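Local coordinates for protein sulfate adenylyltransferase, adenylylsulfate kinase (Thiobacillus denitrificans, PDB 3CR8) that acts as an APS kinase, probably phosphorylating adenosine 5'-phosphosulfate with ATP to give 3'-phosphoadenylyl sulfate, and lacks ATP sulfurylase activity, at residues A168-R172 with L196-V200; A219-R223 with F351-L355; L327-S331 with P346-S350. One frame throughout, in Å; residues are numbered along the deposited sequence.

Contact 1 of 3, residues A168-R172 with L196-V200; sequences AWQAR and LHPQV
Gln199, His197 and Gln170 bury the most surface, and sit where two adjacent parallel strands run out into loops. Trp169 pairs with Leu196 in a parallel bridge (CA to CA 5.2 Å), their side chains on the same face of the sheet. Beyond it the chains continue side by side, about 34° apart, matching Gln170 to His197 (CA to CA 4.4 Å), Ala171 to Pro198 (4.1 Å) and Arg172 to Gln199 (5.4 Å). His197 N donates to Trp169 O and Gln199 N to Ala171 O, both at 2.6 Å. Gln170 and His197 share a psi near 65°, so both chains turn together; in that bend Gln170 CA lies 2.9 Å from His197 O, a CA-H...O contact. A second joins Pro198 CA to Ala171 O at 3.2 Å. These are the C-terminal ends of strands 166-169 and 193-196, neighbours in a Rossmann-like parallel sheet of order 3-2-1-4-5, as in the HUP-type domain of ATP sulfurylases. In active relatives the loop after this first strand helps form the nucleotide site; Gln170 to Arg172 probably correspond to the start of its QXRN motif. The Gln170 side chain (chi1 m, chi2 t) packs its CG 3.9 Å from His197 CB, and its NE2 lies at the imidazole edge, near its plane. His197 also meets Phe256 edge-to-face. Gln199, with chi1 near -95°, folds its amide back over the first chain: NE2 stands 4.1 Å from Gln170 CB and OE1 4.0 Å from Arg172 CB. Ala171 CB and Pro198 CB touch at 4.2 Å, and Phe217 of helix 210-220 covers both.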
loop_
_atom_site.group_PDB
_atom_site.type_symbol
_atom_site.label_atom_id
_atom_site.label_comp_id
_atom_site.label_asym_id
_atom_site.label_seq_id
_atom_site.Cartn_x
_atom_site.Cartn_y
_atom_site.Cartn_z
ATOM N N ALA A 168 9.995 -35.947 12.536
ATOM C CA ALA A 168 11.112 -35.026 12.633
ATOM C C ALA A 168 11.625 -34.699 11.253
ATOM O O ALA A 168 11.591 -35.543 10.358
ATOM C CB ALA A 168 12.212 -35.626 13.460
ATOM N N TRP A 169 12.085 -33.466 11.097
ATOM C CA TRP A 169 12.707 -33.009 9.870
ATOM C C TRP A 169 14.026 -32.399 10.345
ATOM O O TRP A 169 14.041 -31.391 11.063
ATOM C CB TRP A 169 11.800 -31.980 9.177
ATOM C CG TRP A 169 12.418 -31.304 8.020
ATOM C CD1 TRP A 169 13.230 -30.206 8.039
ATOM C CD2 TRP A 169 12.262 -31.662 6.654
ATOM N NE1 TRP A 169 13.596 -29.868 6.760
ATOM C CE2 TRP A 169 13.023 -30.752 5.896
ATOM C CE3 TRP A 169 11.555 -32.657 6.001
ATOM C CZ2 TRP A 169 13.094 -30.820 4.524
ATOM C CZ3 TRP A 169 11.632 -32.720 4.632
ATOM C CH2 TRP A 169 12.391 -31.807 3.907
ATOM N N GLN A 170 15.128 -33.049 9.991
ATOM C CA GLN A 170 16.433 -32.643 10.474
ATOM C C GLN A 170 17.169 -31.794 9.464
ATOM O O GLN A 170 18.217 -32.179 8.972
ATOM C CB GLN A 170 17.251 -33.875 10.835
ATOM C CG GLN A 170 17.017 -34.340 12.279
ATOM C CD GLN A 170 17.192 -35.852 12.507
ATOM O OE1 GLN A 170 17.863 -36.552 11.752
ATOM N NE2 GLN A 170 16.581 -36.347 13.562
ATOM N N ALA A 171 16.623 -30.617 9.180
ATOM C CA ALA A 171 17.092 -29.776 8.081
ATOM C C ALA A 171 18.589 -29.491 8.082
ATOM O O ALA A 171 19.199 -29.335 9.137
ATOM C CB ALA A 171 16.320 -28.479 8.059
ATOM N N ARG A 172 19.165 -29.425 6.886
ATOM C CA ARG A 172 20.546 -28.998 6.727
ATOM C C ARG A 172 20.622 -27.729 5.883
ATOM O O ARG A 172 21.715 -27.202 5.652
ATOM C CB ARG A 172 21.395 -30.099 6.102
ATOM C CG ARG A 172 20.920 -30.517 4.728
ATOM C CD ARG A 172 21.544 -31.851 4.344
ATOM N NE ARG A 172 21.045 -32.928 5.193
ATOM C CZ ARG A 172 20.056 -33.753 4.852
ATOM N NH1 ARG A 172 19.460 -33.647 3.659
ATOM N NH2 ARG A 172 19.667 -34.697 5.702
ATOM N N LEU A 196 10.743 -29.466 13.723
ATOM C CA LEU A 196 11.760 -28.901 12.843
ATOM C C LEU A 196 13.049 -28.939 13.625
ATOM O O LEU A 196 13.183 -28.273 14.681
ATOM C CB LEU A 196 11.391 -27.469 12.483
ATOM C CG LEU A 196 10.020 -27.342 11.801
ATOM C CD1 LEU A 196 9.597 -25.898 11.658
ATOM C CD2 LEU A 196 10.064 -28.021 10.436
ATOM N N HIS A 197 13.986 -29.735 13.116
ATOM C CA HIS A 197 15.184 -30.103 13.873
ATOM C C HIS A 197 16.417 -29.840 13.035
ATOM O O HIS A 197 17.088 -30.766 12.645
ATOM C CB HIS A 197 15.083 -31.599 14.211
ATOM C CG HIS A 197 15.634 -31.979 15.551
ATOM N ND1 HIS A 197 15.832 -31.075 16.569
ATOM C CD2 HIS A 197 15.988 -33.190 16.049
ATOM C CE1 HIS A 197 16.305 -31.703 17.632
ATOM N NE2 HIS A 197 16.408 -32.986 17.343
ATOM N N PRO A 198 16.723 -28.570 12.735
ATOM C CA PRO A 198 17.835 -28.258 11.815
ATOM C C PRO A 198 19.224 -28.598 12.380
ATOM O O PRO A 198 19.533 -28.214 13.521
ATOM C CB PRO A 198 17.740 -26.738 11.635
ATOM C CG PRO A 198 16.454 -26.327 12.227
ATOM C CD PRO A 198 16.096 -27.349 13.261
ATOM N N GLN A 199 20.055 -29.282 11.590
ATOM C CA GLN A 199 21.424 -29.553 12.017
ATOM C C GLN A 199 22.225 -28.261 12.240
ATOM O O GLN A 199 22.254 -27.369 11.394
ATOM C CB GLN A 199 22.110 -30.510 11.054
ATOM C CG GLN A 199 22.017 -31.937 11.515
ATOM C CD GLN A 199 21.638 -32.892 10.402
ATOM O OE1 GLN A 199 21.637 -32.526 9.220
ATOM N NE2 GLN A 199 21.307 -34.129 10.773
ATOM N N VAL A 200 22.863 -28.146 13.395
ATOM C CA VAL A 200 23.378 -26.845 13.772
ATOM C C VAL A 200 24.868 -26.746 14.180
ATOM O O VAL A 200 25.351 -25.688 14.601
ATOM C CB VAL A 200 22.567 -26.280 14.944
ATOM C CG1 VAL A 200 23.466 -25.617 15.975
ATOM C CG2 VAL A 200 21.518 -25.324 14.425
#

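Contact 2 of 3, residues A219-R223 with F351-L355; sequences AIRDR and FPEVL
Arg223 lays its side chain over the ring of Phe351. Its CG stands 4.1 Å from the ring centroid, 19° off the normal, which makes a CH-pi contact over the face; farther out, one face of the guanidinium lies over Phe351 CD2, with NE 3.1 Å from that atom. Two m angles (chi1 -60°, chi2 -85°) fold the arginine back in this way, and chi3 and chi4 near 180° then carry the guanidinium straight on to Glu353. There the carboxylate meets the NE/NH2 side of the guanidinium in a side-on, bidentate salt bridge: Arg223 NE to Glu353 OE1 is 3.0 Å and Arg223 NH2 to Glu353 OE2 is 2.7 Å, both nearly linear. Glu353 has chi1 m and chi2 near 99°, and lies in the first turn of a helix. Phe351 (chi1 m, chi2 near 90°) is the N-cap, Pro352 follows in the first helical position, and Leu355 N bonds to Phe351 O at 3.0 Å. Arg223 N bonds to Ile220 O at 3.1 Å, a turn that brings Arg223 round to face Phe351. The backbones come closest at Ala219 and Val354, whose CA atoms are 5.8 Å apart, and the Ala219 CB points toward the other segment. The contact thus joins the C-terminal end of helix 210-220 to the start of helix 352-361, within the ATP sulfurylase-like part of the chain. Tyr180, from helix 177-189, meets the Phe351 ring edge-to-face and gives its hydroxyl to a hydrogen bond with Arg223 O, while Arg177 of that helix makes a cation-pi contact with Phe351.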
loop_
_atom_site.group_PDB
_atom_site.type_symbol
_atom_site.label_atom_id
_atom_site.label_comp_id
_atom_site.label_asym_id
_atom_site.label_seq_id
_atom_site.Cartn_x
_atom_site.Cartn_y
_atom_site.Cartn_z
ATOM N N ALA A 219 12.455 -17.448 10.833
ATOM C CA ALA A 219 11.770 -16.541 9.922
ATOM C C ALA A 219 10.435 -17.078 9.469
ATOM O O ALA A 219 9.481 -16.329 9.315
ATOM C CB ALA A 219 12.658 -16.235 8.723
ATOM N N ILE A 220 10.372 -18.385 9.269
ATOM C CA ILE A 220 9.182 -18.993 8.709
ATOM C C ILE A 220 8.416 -19.829 9.719
ATOM O O ILE A 220 7.389 -20.428 9.396
ATOM C CB ILE A 220 9.557 -19.859 7.514
ATOM C CG1 ILE A 220 9.614 -21.353 7.861
ATOM C CG2 ILE A 220 10.895 -19.417 6.993
ATOM C CD1 ILE A 220 9.672 -22.250 6.591
ATOM N N ARG A 221 8.894 -19.866 10.954
ATOM C CA ARG A 221 8.238 -20.703 11.936
ATOM C C ARG A 221 6.765 -20.340 12.129
ATOM O O ARG A 221 5.950 -21.236 12.375
ATOM C CB ARG A 221 8.975 -20.680 13.270
ATOM C CG ARG A 221 8.273 -21.464 14.362
ATOM C CD ARG A 221 9.017 -21.371 15.674
ATOM N NE ARG A 221 9.278 -19.984 16.028
ATOM C CZ ARG A 221 9.980 -19.616 17.093
ATOM N NH1 ARG A 221 10.473 -20.552 17.901
ATOM N NH2 ARG A 221 10.189 -18.323 17.344
ATOM N N ASP A 222 6.422 -19.054 12.008
ATOM C CA ASP A 222 5.042 -18.612 12.272
ATOM C C ASP A 222 4.025 -19.087 11.237
ATOM O O ASP A 222 2.817 -19.031 11.474
ATOM C CB ASP A 222 4.966 -17.097 12.429
ATOM C CG ASP A 222 5.574 -16.631 13.721
ATOM O OD1 ASP A 222 5.018 -15.689 14.327
ATOM O OD2 ASP A 222 6.601 -17.219 14.138
ATOM N N ARG A 223 4.539 -19.552 10.099
ATOM C CA ARG A 223 3.733 -20.140 9.031
ATOM C C ARG A 223 3.270 -21.546 9.400
ATOM O O ARG A 223 2.584 -22.213 8.629
ATOM C CB ARG A 223 4.558 -20.258 7.744
ATOM C CG ARG A 223 5.089 -18.955 7.185
ATOM C CD ARG A 223 4.040 -18.318 6.343
ATOM N NE ARG A 223 4.468 -17.042 5.789
ATOM C CZ ARG A 223 3.702 -16.337 4.972
ATOM N NH1 ARG A 223 2.503 -16.820 4.653
ATOM N NH2 ARG A 223 4.124 -15.185 4.467
ATOM N N PHE A 351 8.593 -17.726 0.877
ATOM C CA PHE A 351 7.834 -16.709 1.606
ATOM C C PHE A 351 8.650 -15.418 1.611
ATOM O O PHE A 351 9.882 -15.465 1.578
ATOM C CB PHE A 351 7.551 -17.143 3.047
ATOM C CG PHE A 351 6.815 -18.448 3.168
ATOM C CD1 PHE A 351 7.511 -19.646 3.218
ATOM C CD2 PHE A 351 5.426 -18.479 3.252
ATOM C CE1 PHE A 351 6.836 -20.863 3.348
ATOM C CE2 PHE A 351 4.725 -19.698 3.381
ATOM C CZ PHE A 351 5.433 -20.894 3.429
ATOM N N PRO A 352 7.971 -14.255 1.650
ATOM C CA PRO A 352 8.668 -12.960 1.696
ATOM C C PRO A 352 9.717 -12.874 2.797
ATOM O O PRO A 352 10.831 -12.449 2.535
ATOM C CB PRO A 352 7.543 -11.971 1.956
ATOM C CG PRO A 352 6.362 -12.632 1.370
ATOM C CD PRO A 352 6.514 -14.082 1.611
ATOM N N GLU A 353 9.356 -13.297 4.004
ATOM C CA GLU A 353 10.256 -13.306 5.158
ATOM C C GLU A 353 11.564 -14.060 4.919
ATOM O O GLU A 353 12.632 -13.567 5.246
ATOM C CB GLU A 353 9.563 -13.935 6.357
ATOM C CG GLU A 353 8.166 -13.491 6.533
ATOM C CD GLU A 353 7.168 -14.493 5.978
ATOM O OE1 GLU A 353 6.953 -15.550 6.624
ATOM O OE2 GLU A 353 6.594 -14.208 4.900
ATOM N N VAL A 354 11.470 -15.272 4.396
ATOM C CA VAL A 354 12.627 -16.096 4.171
ATOM C C VAL A 354 13.461 -15.445 3.098
ATOM O O VAL A 354 14.685 -15.329 3.215
ATOM C CB VAL A 354 12.216 -17.479 3.662
ATOM C CG1 VAL A 354 13.381 -18.454 3.733
ATOM C CG2 VAL A 354 11.029 -17.989 4.444
ATOM N N LEU A 355 12.802 -15.022 2.027
ATOM C CA LEU A 355 13.523 -14.351 0.952
ATOM C C LEU A 355 14.297 -13.184 1.538
ATOM O O LEU A 355 15.483 -13.028 1.280
ATOM C CB LEU A 355 12.568 -13.901 -0.155
ATOM C CG LEU A 355 12.050 -15.116 -0.923
ATOM C CD1 LEU A 355 11.337 -14.685 -2.170
ATOM C CD2 LEU A 355 13.176 -16.093 -1.268
#

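Contact 3 of 3, residues L327-S331 with P346-S350; sequences LLTLS and PEWYS
This is apolar, leucine-on-aromatic packing at the surface, with a CH-pi contact at its heart, between the edge strand of a small three-stranded antiparallel sheet and the loop ahead of helix 352-361 in the ATP sulfurylase-like region. Strand 327-328 and the extended residues after it run past 346-350, where Glu347 to Tyr349 take helical phi/psi without forming a regular helix. The backbones stay well apart, with CA to CA 9.2 Å for Leu328 and Trp348 and 7.7 Å for Leu330 and Tyr349, so side chains fill the gap. Trp348 (chi1 p) reaches across with its six-membered ring: Leu328 CB lies over its face, 4.0 Å from Trp348 CZ2, and Leu330 CB is 4.1 Å from Trp348 CH2. The indole also stacks on Tyr308 of strand 306-309. Leu330 CG touches Pro346 CD at 4.4 Å. With Leu330 at chi1 t and Tyr349 also at t, Leu330 CD1 sits 3.6 Å from the Tyr349 ring centroid, only 9° off the ring normal.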
loop_
_atom_site.group_PDB
_atom_site.type_symbol
_atom_site.label_atom_id
_atom_site.label_comp_id
_atom_site.label_asym_id
_atom_site.label_seq_id
_atom_site.Cartn_x
_atom_site.Cartn_y
_atom_site.Cartn_z
ATOM N N LEU A 327 2.703 -28.062 -14.476
ATOM C CA LEU A 327 3.626 -28.194 -13.331
ATOM C C LEU A 327 4.737 -27.150 -13.331
ATOM O O LEU A 327 5.248 -26.801 -14.395
ATOM C CB LEU A 327 4.271 -29.570 -13.311
ATOM C CG LEU A 327 3.266 -30.689 -13.511
ATOM C CD1 LEU A 327 3.938 -32.004 -13.256
ATOM C CD2 LEU A 327 2.073 -30.502 -12.598
ATOM N N LEU A 328 5.113 -26.651 -12.150
ATOM C CA LEU A 328 6.111 -25.568 -12.059
ATOM C C LEU A 328 7.172 -25.858 -11.002
ATOM O O LEU A 328 6.871 -26.309 -9.894
ATOM C CB LEU A 328 5.452 -24.210 -11.790
ATOM C CG LEU A 328 4.701 -23.538 -12.941
ATOM C CD1 LEU A 328 4.203 -22.165 -12.571
ATOM C CD2 LEU A 328 5.637 -23.438 -14.097
ATOM N N THR A 329 8.425 -25.614 -11.356
ATOM C CA THR A 329 9.569 -25.933 -10.491
ATOM C C THR A 329 10.602 -24.823 -10.635
ATOM O O THR A 329 10.486 -23.950 -11.486
ATOM C CB THR A 329 10.277 -27.224 -10.929
ATOM O OG1 THR A 329 10.848 -27.029 -12.233
ATOM C CG2 THR A 329 9.309 -28.408 -10.979
ATOM N N LEU A 330 11.631 -24.862 -9.812
ATOM C CA LEU A 330 12.665 -23.828 -9.804
ATOM C C LEU A 330 13.878 -24.510 -9.184
ATOM O O LEU A 330 13.866 -24.859 -8.007
ATOM C CB LEU A 330 12.197 -22.645 -8.941
ATOM C CG LEU A 330 12.662 -21.199 -9.015
ATOM C CD1 LEU A 330 13.531 -20.855 -7.857
ATOM C CD2 LEU A 330 13.320 -20.863 -10.356
ATOM N N SER A 331 14.910 -24.770 -9.971
ATOM C CA SER A 331 16.074 -25.458 -9.409
ATOM C C SER A 331 16.808 -24.536 -8.439
ATOM O O SER A 331 16.525 -23.336 -8.380
ATOM C CB SER A 331 17.009 -25.987 -10.502
ATOM O OG SER A 331 17.646 -24.937 -11.201
ATOM N N PRO A 346 9.508 -16.452 -7.970
ATOM C CA PRO A 346 8.098 -16.763 -8.013
ATOM C C PRO A 346 7.470 -16.592 -6.663
ATOM O O PRO A 346 8.183 -16.505 -5.700
ATOM C CB PRO A 346 8.142 -18.240 -8.303
ATOM C CG PRO A 346 9.236 -18.314 -9.237
ATOM C CD PRO A 346 10.280 -17.567 -8.518
ATOM N N GLU A 347 6.158 -16.539 -6.586
ATOM C CA GLU A 347 5.540 -16.377 -5.305
ATOM C C GLU A 347 5.082 -17.647 -4.675
ATOM O O GLU A 347 4.723 -17.684 -3.515
ATOM C CB GLU A 347 4.388 -15.418 -5.460
ATOM C CG GLU A 347 4.834 -13.988 -5.646
ATOM C CD GLU A 347 3.770 -13.007 -5.262
ATOM O OE1 GLU A 347 2.646 -13.457 -4.969
ATOM O OE2 GLU A 347 4.059 -11.793 -5.246
ATOM N N TRP A 348 5.110 -18.706 -5.447
ATOM C CA TRP A 348 4.723 -19.982 -4.945
ATOM C C TRP A 348 5.945 -20.627 -4.436
ATOM O O TRP A 348 5.892 -21.671 -3.856
ATOM C CB TRP A 348 4.179 -20.819 -6.065
ATOM C CG TRP A 348 4.851 -20.625 -7.368
ATOM C CD1 TRP A 348 4.464 -19.806 -8.349
ATOM C CD2 TRP A 348 6.003 -21.311 -7.858
ATOM N NE1 TRP A 348 5.307 -19.897 -9.411
ATOM C CE2 TRP A 348 6.261 -20.828 -9.130
ATOM C CE3 TRP A 348 6.846 -22.281 -7.336
ATOM C CZ2 TRP A 348 7.318 -21.275 -9.884
ATOM C CZ3 TRP A 348 7.890 -22.711 -8.089
ATOM C CH2 TRP A 348 8.119 -22.214 -9.342
ATOM N N TYR A 349 7.077 -20.009 -4.669
ATOM C CA TYR A 349 8.300 -20.669 -4.331
ATOM C C TYR A 349 8.622 -20.568 -2.857
ATOM O O TYR A 349 8.773 -21.570 -2.194
ATOM C CB TYR A 349 9.446 -20.183 -5.207
ATOM C CG TYR A 349 10.718 -20.946 -4.987
ATOM C CD1 TYR A 349 10.864 -22.210 -5.464
ATOM C CD2 TYR A 349 11.763 -20.407 -4.297
ATOM C CE1 TYR A 349 11.998 -22.910 -5.261
ATOM C CE2 TYR A 349 12.898 -21.115 -4.096
ATOM C CZ TYR A 349 13.012 -22.361 -4.587
ATOM O OH TYR A 349 14.139 -23.080 -4.392
ATOM N N SER A 350 8.719 -19.367 -2.334
ATOM C CA SER A 350 9.142 -19.199 -0.958
ATOM C C SER A 350 8.131 -18.364 -0.202
ATOM O O SER A 350 6.952 -18.326 -0.579
ATOM C CB SER A 350 10.526 -18.564 -0.908
ATOM O OG SER A 350 11.112 -18.715 0.366
#

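All three contacts belong to the ATP sulfurylase-like region. Contact 1 lies deepest, its centre about 13 Å from the centre of the chain, against about 20 Å and 25 Å for contacts 2 and 3. The centres of contacts 1 and 2 are about 16 Å apart, nearest atoms about 5 Å, and Met175 packs on Trp169 of the first and Ile220 of the second. Contact 3 is nested in the loop closed by contact 2, about 15 Å away centre to centre, and touches it where Leu355 CD2 meets Ser350 CB at 3.6 Å. Arg177 also links these two, through Phe351 and the backbone of Tyr349. None lies at the predicted ATP-binding loop, Gly376 to Ser383.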